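Local coordinates for protein tRNA delta(2)-isopentenylpyrophosphate transferase (Bacillus halodurans, PDB 3EXA) that probably transfers a dimethylallyl group from dimethylallyl diphosphate onto adenosine 37 of tRNAs that read codons beginning with uridine, at residues 220-233 / 242-256. Residues are numbered along the deposited sequence; the frame is centred on the assembly and turned at random.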
loop_
_atom_site.group_PDB
_atom_site.type_symbol
_atom_site.label_atom_id
_atom_site.label_comp_id
_atom_site.label_asym_id
_atom_site.label_seq_id
_atom_site.Cartn_x
_atom_site.Cartn_y
_atom_site.Cartn_z
ATOM N N LEU A 220 -26.058 -33.999 -0.149
ATOM C CA LEU A 220 -25.683 -32.596 -0.299
ATOM C C LEU A 220 -26.480 -31.712 0.657
ATOM O O LEU A 220 -25.902 -30.966 1.445
ATOM C CB LEU A 220 -25.933 -32.126 -1.733
ATOM C CG LEU A 220 -25.540 -30.666 -1.974
ATOM C CD1 LEU A 220 -24.061 -30.483 -1.636
ATOM C CD2 LEU A 220 -25.813 -30.291 -3.422
ATOM N N ILE A 221 -27.808 -31.810 0.579
ATOM C CA ILE A 221 -28.711 -31.028 1.426
ATOM C C ILE A 221 -28.351 -31.109 2.908
ATOM O O ILE A 221 -28.311 -30.092 3.598
ATOM C CB ILE A 221 -30.184 -31.489 1.256
ATOM C CG1 ILE A 221 -30.590 -31.398 -0.211
ATOM C CG2 ILE A 221 -31.095 -30.617 2.101
ATOM C CD1 ILE A 221 -31.958 -31.943 -0.495
ATOM N N ASP A 222 -28.103 -32.317 3.399
ATOM C CA ASP A 222 -27.739 -32.492 4.799
ATOM C C ASP A 222 -26.428 -31.786 5.079
ATOM O O ASP A 222 -26.281 -31.123 6.105
ATOM C CB ASP A 222 -27.580 -33.971 5.136
ATOM C CG ASP A 222 -28.896 -34.684 5.215
ATOM O OD1 ASP A 222 -29.726 -34.278 6.073
ATOM O OD2 ASP A 222 -29.097 -35.640 4.429
ATOM N N GLU A 223 -25.480 -31.940 4.154
ATOM C CA GLU A 223 -24.163 -31.335 4.272
ATOM C C GLU A 223 -24.275 -29.821 4.362
ATOM O O GLU A 223 -23.547 -29.190 5.127
ATOM C CB GLU A 223 -23.282 -31.729 3.077
ATOM C CG GLU A 223 -21.846 -31.230 3.186
ATOM C CD GLU A 223 -20.986 -31.605 1.995
ATOM O OE1 GLU A 223 -21.287 -31.158 0.866
ATOM O OE2 GLU A 223 -20.003 -32.350 2.183
ATOM N N ALA A 224 -25.182 -29.238 3.583
ATOM C CA ALA A 224 -25.391 -27.787 3.596
ATOM C C ALA A 224 -26.033 -27.401 4.925
ATOM O O ALA A 224 -25.585 -26.465 5.586
ATOM C CB ALA A 224 -26.299 -27.364 2.425
ATOM N N LYS A 225 -27.076 -28.127 5.321
ATOM C CA LYS A 225 -27.758 -27.840 6.583
ATOM C C LYS A 225 -26.825 -27.821 7.778
ATOM O O LYS A 225 -27.027 -27.043 8.712
ATOM C CB LYS A 225 -28.885 -28.843 6.845
ATOM C CG LYS A 225 -30.070 -28.709 5.907
ATOM C CD LYS A 225 -31.141 -29.754 6.202
ATOM C CE LYS A 225 -31.738 -29.598 7.585
ATOM N NZ LYS A 225 -32.630 -30.751 7.880
ATOM N N LYS A 226 -25.806 -28.670 7.775
ATOM C CA LYS A 226 -24.878 -28.683 8.901
ATOM C C LYS A 226 -24.060 -27.387 8.933
ATOM O O LYS A 226 -23.891 -26.791 9.992
ATOM C CB LYS A 226 -23.959 -29.904 8.820
ATOM C CG LYS A 226 -24.688 -31.240 8.951
ATOM C CD LYS A 226 -23.714 -32.413 8.876
ATOM C CE LYS A 226 -24.424 -33.750 9.042
ATOM N NZ LYS A 226 -23.493 -34.908 8.904
ATOM N N LEU A 227 -23.563 -26.945 7.781
ATOM C CA LEU A 227 -22.792 -25.708 7.725
ATOM C C LEU A 227 -23.691 -24.520 8.043
ATOM O O LEU A 227 -23.268 -23.545 8.666
ATOM C CB LEU A 227 -22.196 -25.515 6.339
ATOM C CG LEU A 227 -21.147 -26.557 5.941
ATOM C CD1 LEU A 227 -20.771 -26.340 4.491
ATOM C CD2 LEU A 227 -19.918 -26.439 6.839
ATOM N N TYR A 228 -24.936 -24.616 7.601
ATOM C CA TYR A 228 -25.931 -23.573 7.801
ATOM C C TYR A 228 -26.281 -23.487 9.281
ATOM O O TYR A 228 -26.312 -22.407 9.875
ATOM C CB TYR A 228 -27.184 -23.935 7.004
ATOM C CG TYR A 228 -28.174 -22.814 6.824
ATOM C CD1 TYR A 228 -28.024 -21.890 5.786
ATOM C CD2 TYR A 228 -29.289 -22.707 7.654
ATOM C CE1 TYR A 228 -28.973 -20.889 5.569
ATOM C CE2 TYR A 228 -30.243 -21.716 7.455
ATOM C CZ TYR A 228 -30.083 -20.810 6.409
ATOM O OH TYR A 228 -31.031 -19.837 6.204
ATOM N N ASP A 229 -26.535 -24.649 9.866
ATOM C CA ASP A 229 -26.893 -24.733 11.271
ATOM C C ASP A 229 -25.783 -24.267 12.198
ATOM O O ASP A 229 -26.059 -23.745 13.273
ATOM C CB ASP A 229 -27.280 -26.165 11.627
ATOM C CG ASP A 229 -28.553 -26.239 12.438
ATOM O OD1 ASP A 229 -28.901 -27.353 12.885
ATOM O OD2 ASP A 229 -29.208 -25.189 12.625
ATOM N N ARG A 230 -24.527 -24.459 11.811
ATOM C CA ARG A 230 -23.462 -24.018 12.694
ATOM C C ARG A 230 -23.253 -22.523 12.564
ATOM O O ARG A 230 -22.422 -21.943 13.260
ATOM C CB ARG A 230 -22.155 -24.776 12.427
ATOM C CG ARG A 230 -21.627 -24.676 11.019
ATOM C CD ARG A 230 -20.216 -25.252 10.917
ATOM N NE ARG A 230 -19.223 -24.442 11.630
ATOM C CZ ARG A 230 -17.910 -24.640 11.551
ATOM N NH1 ARG A 230 -17.438 -25.619 10.794
ATOM N NH2 ARG A 230 -17.072 -23.860 12.220
ATOM N N GLY A 231 -24.017 -21.894 11.675
ATOM C CA GLY A 231 -23.908 -20.456 11.501
ATOM C C GLY A 231 -22.936 -19.929 10.460
ATOM O O GLY A 231 -22.597 -18.751 10.495
ATOM N N ILE A 232 -22.483 -20.777 9.534
ATOM C CA ILE A 232 -21.548 -20.344 8.483
ATOM C C ILE A 232 -22.306 -19.546 7.404
ATOM O O ILE A 232 -23.273 -20.039 6.820
ATOM C CB ILE A 232 -20.857 -21.564 7.799
ATOM C CG1 ILE A 232 -20.005 -22.350 8.808
ATOM C CG2 ILE A 232 -19.980 -21.097 6.667
ATOM C CD1 ILE A 232 -18.895 -21.546 9.456
ATOM N N ARG A 233 -21.877 -18.317 7.129
ATOM C CA ARG A 233 -22.564 -17.524 6.116
ATOM C C ARG A 233 -21.666 -16.454 5.544
ATOM O O ARG A 233 -20.785 -15.937 6.231
ATOM C CB ARG A 233 -23.831 -16.884 6.708
ATOM C CG ARG A 233 -24.698 -16.101 5.706
ATOM C CD ARG A 233 -25.893 -15.436 6.408
ATOM N NE ARG A 233 -27.166 -15.895 5.865
ATOM C CZ ARG A 233 -27.566 -15.654 4.622
ATOM N NH1 ARG A 233 -28.731 -16.110 4.196
ATOM N NH2 ARG A 233 -26.804 -14.934 3.809
ATOM N N GLY A 242 -22.004 -24.512 -5.441
ATOM C CA GLY A 242 -22.503 -25.831 -5.090
ATOM C C GLY A 242 -23.057 -25.866 -3.665
ATOM O O GLY A 242 -23.581 -26.889 -3.230
ATOM N N TYR A 243 -22.923 -24.765 -2.924
ATOM C CA TYR A 243 -23.462 -24.659 -1.560
ATOM C C TYR A 243 -24.386 -23.439 -1.496
ATOM O O TYR A 243 -25.297 -23.380 -0.675
ATOM C CB TYR A 243 -22.352 -24.494 -0.494
ATOM C CG TYR A 243 -21.523 -25.739 -0.237
ATOM C CD1 TYR A 243 -20.448 -26.053 -1.056
ATOM C CD2 TYR A 243 -21.873 -26.647 0.765
ATOM C CE1 TYR A 243 -19.740 -27.241 -0.908
ATOM C CE2 TYR A 243 -21.177 -27.848 0.932
ATOM C CZ TYR A 243 -20.111 -28.138 0.080
ATOM O OH TYR A 243 -19.444 -29.339 0.170
ATOM N N LYS A 244 -24.146 -22.464 -2.369
ATOM C CA LYS A 244 -24.968 -21.264 -2.378
ATOM C C LYS A 244 -26.400 -21.575 -2.820
ATOM O O LYS A 244 -27.344 -21.028 -2.271
ATOM C CB LYS A 244 -24.343 -20.173 -3.267
ATOM C CG LYS A 244 -24.433 -20.407 -4.754
ATOM C CD LYS A 244 -23.826 -19.252 -5.561
ATOM C CE LYS A 244 -23.720 -19.674 -7.035
ATOM N NZ LYS A 244 -23.174 -18.633 -7.955
ATOM N N GLU A 245 -26.573 -22.473 -3.781
ATOM C CA GLU A 245 -27.917 -22.805 -4.228
ATOM C C GLU A 245 -28.733 -23.386 -3.081
ATOM O O GLU A 245 -29.905 -23.040 -2.894
ATOM C CB GLU A 245 -27.874 -23.798 -5.375
ATOM C CG GLU A 245 -27.181 -23.271 -6.619
ATOM C CD GLU A 245 -25.670 -23.386 -6.573
ATOM O OE1 GLU A 245 -25.135 -24.149 -5.729
ATOM O OE2 GLU A 245 -25.012 -22.724 -7.408
HETATM N N MSE A 246 -28.123 -24.269 -2.304
HETATM C CA MSE A 246 -28.828 -24.853 -1.177
HETATM C C MSE A 246 -29.147 -23.762 -0.146
HETATM O O MSE A 246 -30.214 -23.770 0.467
HETATM C CB MSE A 246 -27.995 -25.972 -0.544
HETATM C CG MSE A 246 -27.819 -27.185 -1.448
HETATM SE SE MSE A 246 -29.518 -27.951 -2.080
HETATM C CE MSE A 246 -29.399 -27.423 -3.955
ATOM N N TYR A 247 -28.241 -22.807 0.037
ATOM C CA TYR A 247 -28.501 -21.742 0.993
ATOM C C TYR A 247 -29.741 -20.919 0.617
ATOM O O TYR A 247 -30.514 -20.519 1.490
ATOM C CB TYR A 247 -27.276 -20.842 1.148
ATOM C CG TYR A 247 -26.339 -21.268 2.260
ATOM C CD1 TYR A 247 -25.834 -20.327 3.153
ATOM C CD2 TYR A 247 -25.954 -22.602 2.423
ATOM C CE1 TYR A 247 -24.971 -20.688 4.183
ATOM C CE2 TYR A 247 -25.079 -22.973 3.458
ATOM C CZ TYR A 247 -24.595 -21.998 4.333
ATOM O OH TYR A 247 -23.743 -22.315 5.370
ATOM N N ASP A 248 -29.947 -20.652 -0.669
ATOM C CA ASP A 248 -31.152 -19.920 -1.058
ATOM C C ASP A 248 -32.366 -20.759 -0.671
ATOM O O ASP A 248 -33.371 -20.230 -0.198
ATOM C CB ASP A 248 -31.180 -19.649 -2.564
ATOM C CG ASP A 248 -30.269 -18.514 -2.962
ATOM O OD1 ASP A 248 -30.453 -17.381 -2.462
ATOM O OD2 ASP A 248 -29.361 -18.749 -3.779
ATOM N N TYR A 249 -32.279 -22.069 -0.887
ATOM C CA TYR A 249 -33.376 -22.966 -0.528
ATOM C C TYR A 249 -33.623 -22.906 0.982
ATOM O O TYR A 249 -34.756 -22.726 1.430
ATOM C CB TYR A 249 -33.057 -24.416 -0.927
ATOM C CG TYR A 249 -33.908 -25.433 -0.190
ATOM C CD1 TYR A 249 -35.286 -25.511 -0.412
ATOM C CD2 TYR A 249 -33.345 -26.288 0.768
ATOM C CE1 TYR A 249 -36.084 -26.407 0.296
ATOM C CE2 TYR A 249 -34.137 -27.190 1.485
ATOM C CZ TYR A 249 -35.507 -27.239 1.241
ATOM O OH TYR A 249 -36.315 -28.105 1.935
ATOM N N LEU A 250 -32.552 -23.062 1.756
ATOM C CA LEU A 250 -32.635 -23.031 3.214
ATOM C C LEU A 250 -33.185 -21.694 3.724
ATOM O O LEU A 250 -33.842 -21.647 4.759
ATOM C CB LEU A 250 -31.246 -23.303 3.810
ATOM C CG LEU A 250 -30.879 -24.693 4.341
ATOM C CD1 LEU A 250 -31.741 -25.779 3.740
ATOM C CD2 LEU A 250 -29.401 -24.932 4.062
ATOM N N ASP A 251 -32.899 -20.618 2.992
ATOM C CA ASP A 251 -33.378 -19.282 3.332
ATOM C C ASP A 251 -34.845 -19.188 2.945
ATOM O O ASP A 251 -35.544 -18.268 3.364
ATOM C CB ASP A 251 -32.615 -18.205 2.554
ATOM C CG ASP A 251 -31.276 -17.857 3.174
ATOM O OD1 ASP A 251 -30.512 -17.106 2.525
ATOM O OD2 ASP A 251 -30.991 -18.317 4.305
ATOM N N GLY A 252 -35.297 -20.124 2.116
ATOM C CA GLY A 252 -36.683 -20.132 1.687
ATOM C C GLY A 252 -36.970 -19.182 0.544
ATOM O O GLY A 252 -38.111 -18.764 0.352
ATOM N N ASN A 253 -35.939 -18.850 -0.224
ATOM C CA ASN A 253 -36.068 -17.936 -1.358
ATOM C C ASN A 253 -36.393 -18.667 -2.653
ATOM O O ASN A 253 -36.862 -18.063 -3.613
ATOM C CB ASN A 253 -34.765 -17.154 -1.554
ATOM C CG ASN A 253 -34.523 -16.118 -0.466
ATOM O OD1 ASN A 253 -33.389 -15.688 -0.258
ATOM N ND2 ASN A 253 -35.581 -15.705 0.218
ATOM N N VAL A 254 -36.125 -19.968 -2.677
ATOM C CA VAL A 254 -36.372 -20.786 -3.855
ATOM C C VAL A 254 -36.787 -22.188 -3.417
ATOM O O VAL A 254 -36.388 -22.647 -2.347
ATOM C CB VAL A 254 -35.085 -20.902 -4.739
ATOM C CG1 VAL A 254 -34.692 -19.527 -5.298
ATOM C CG2 VAL A 254 -33.934 -21.479 -3.905
ATOM N N THR A 255 -37.588 -22.856 -4.239
ATOM C CA THR A 255 -38.039 -24.212 -3.944
ATOM C C THR A 255 -36.874 -25.189 -4.138
ATOM O O THR A 255 -35.938 -24.901 -4.884
ATOM C CB THR A 255 -39.167 -24.640 -4.898
ATOM O OG1 THR A 255 -38.646 -24.731 -6.236
ATOM C CG2 THR A 255 -40.297 -23.619 -4.880
ATOM N N LEU A 256 -36.947 -26.341 -3.474
ATOM C CA LEU A 256 -35.916 -27.366 -3.572
ATOM C C LEU A 256 -35.617 -27.730 -5.037
ATOM O O LEU A 256 -34.456 -27.764 -5.448
ATOM C CB LEU A 256 -36.342 -28.616 -2.797
ATOM C CG LEU A 256 -35.396 -29.830 -2.785
ATOM C CD1 LEU A 256 -34.018 -29.436 -2.245
ATOM C CD2 LEU A 256 -36.007 -30.914 -1.902
#
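Tyr228 and Tyr247 meet in a T-shaped pair: the edge of Tyr228 points into the face of Tyr247, with CD1 of Tyr228 over the centre of the Tyr247 ring and the planes 83° apart. Tyrosine suits both places because each ring packs while its hydroxyl reaches a polar partner. Tyr247 OH donates to Ile232 O (2.7 Å), tilted from the carbonyl plane, and so ties helix 244-251 to the Schellman motif that ends helix 220-229 at Gly231. Replacing Tyr247 with an alanine would probably leave the Ile232 carbonyl without this donor and open a gap beside the edge of Tyr228.

A chi1 of -166° at Tyr228, with CG opposite the backbone N, sends the ring over Leu250 and its hydroxyl to Asp251. One face lies against Leu250, whose CB sits 3.8 Å from the ring centroid in a CH-pi contact, with CD2 near CG of Tyr228. Tyr228 OH donates to Asp251 OD2, at a modelled 2.4 Å that is doubtfully short. Arg233 NH1 forms a salt bridge with the other carboxylate oxygen, Asp251 OD1, its hydrogen bond weak.

Deeper in, the small CB of Ala224 lets the helices approach, touching Met246 CB (3.7 Å). Met246, present as selenomethionine, bends at chi2 and chi3, bringing its SE to 4.1 Å from Ile221 CG1. At the buried end, Tyr243 OH meets Glu223 OE1 (2.7 Å) from above the carboxylate plane, while the same carboxylate also accepts from the backbone N of Gly46 and Ile45.

Helices 220-229 and 244-251 thus pack as a crossed pair (-71°) in a helical part of the IPP transferase family fold, joined by a connection whose last residues, with Gly242 and Tyr243 in the range 239-244, probably contact substrate tRNA, as in relatives.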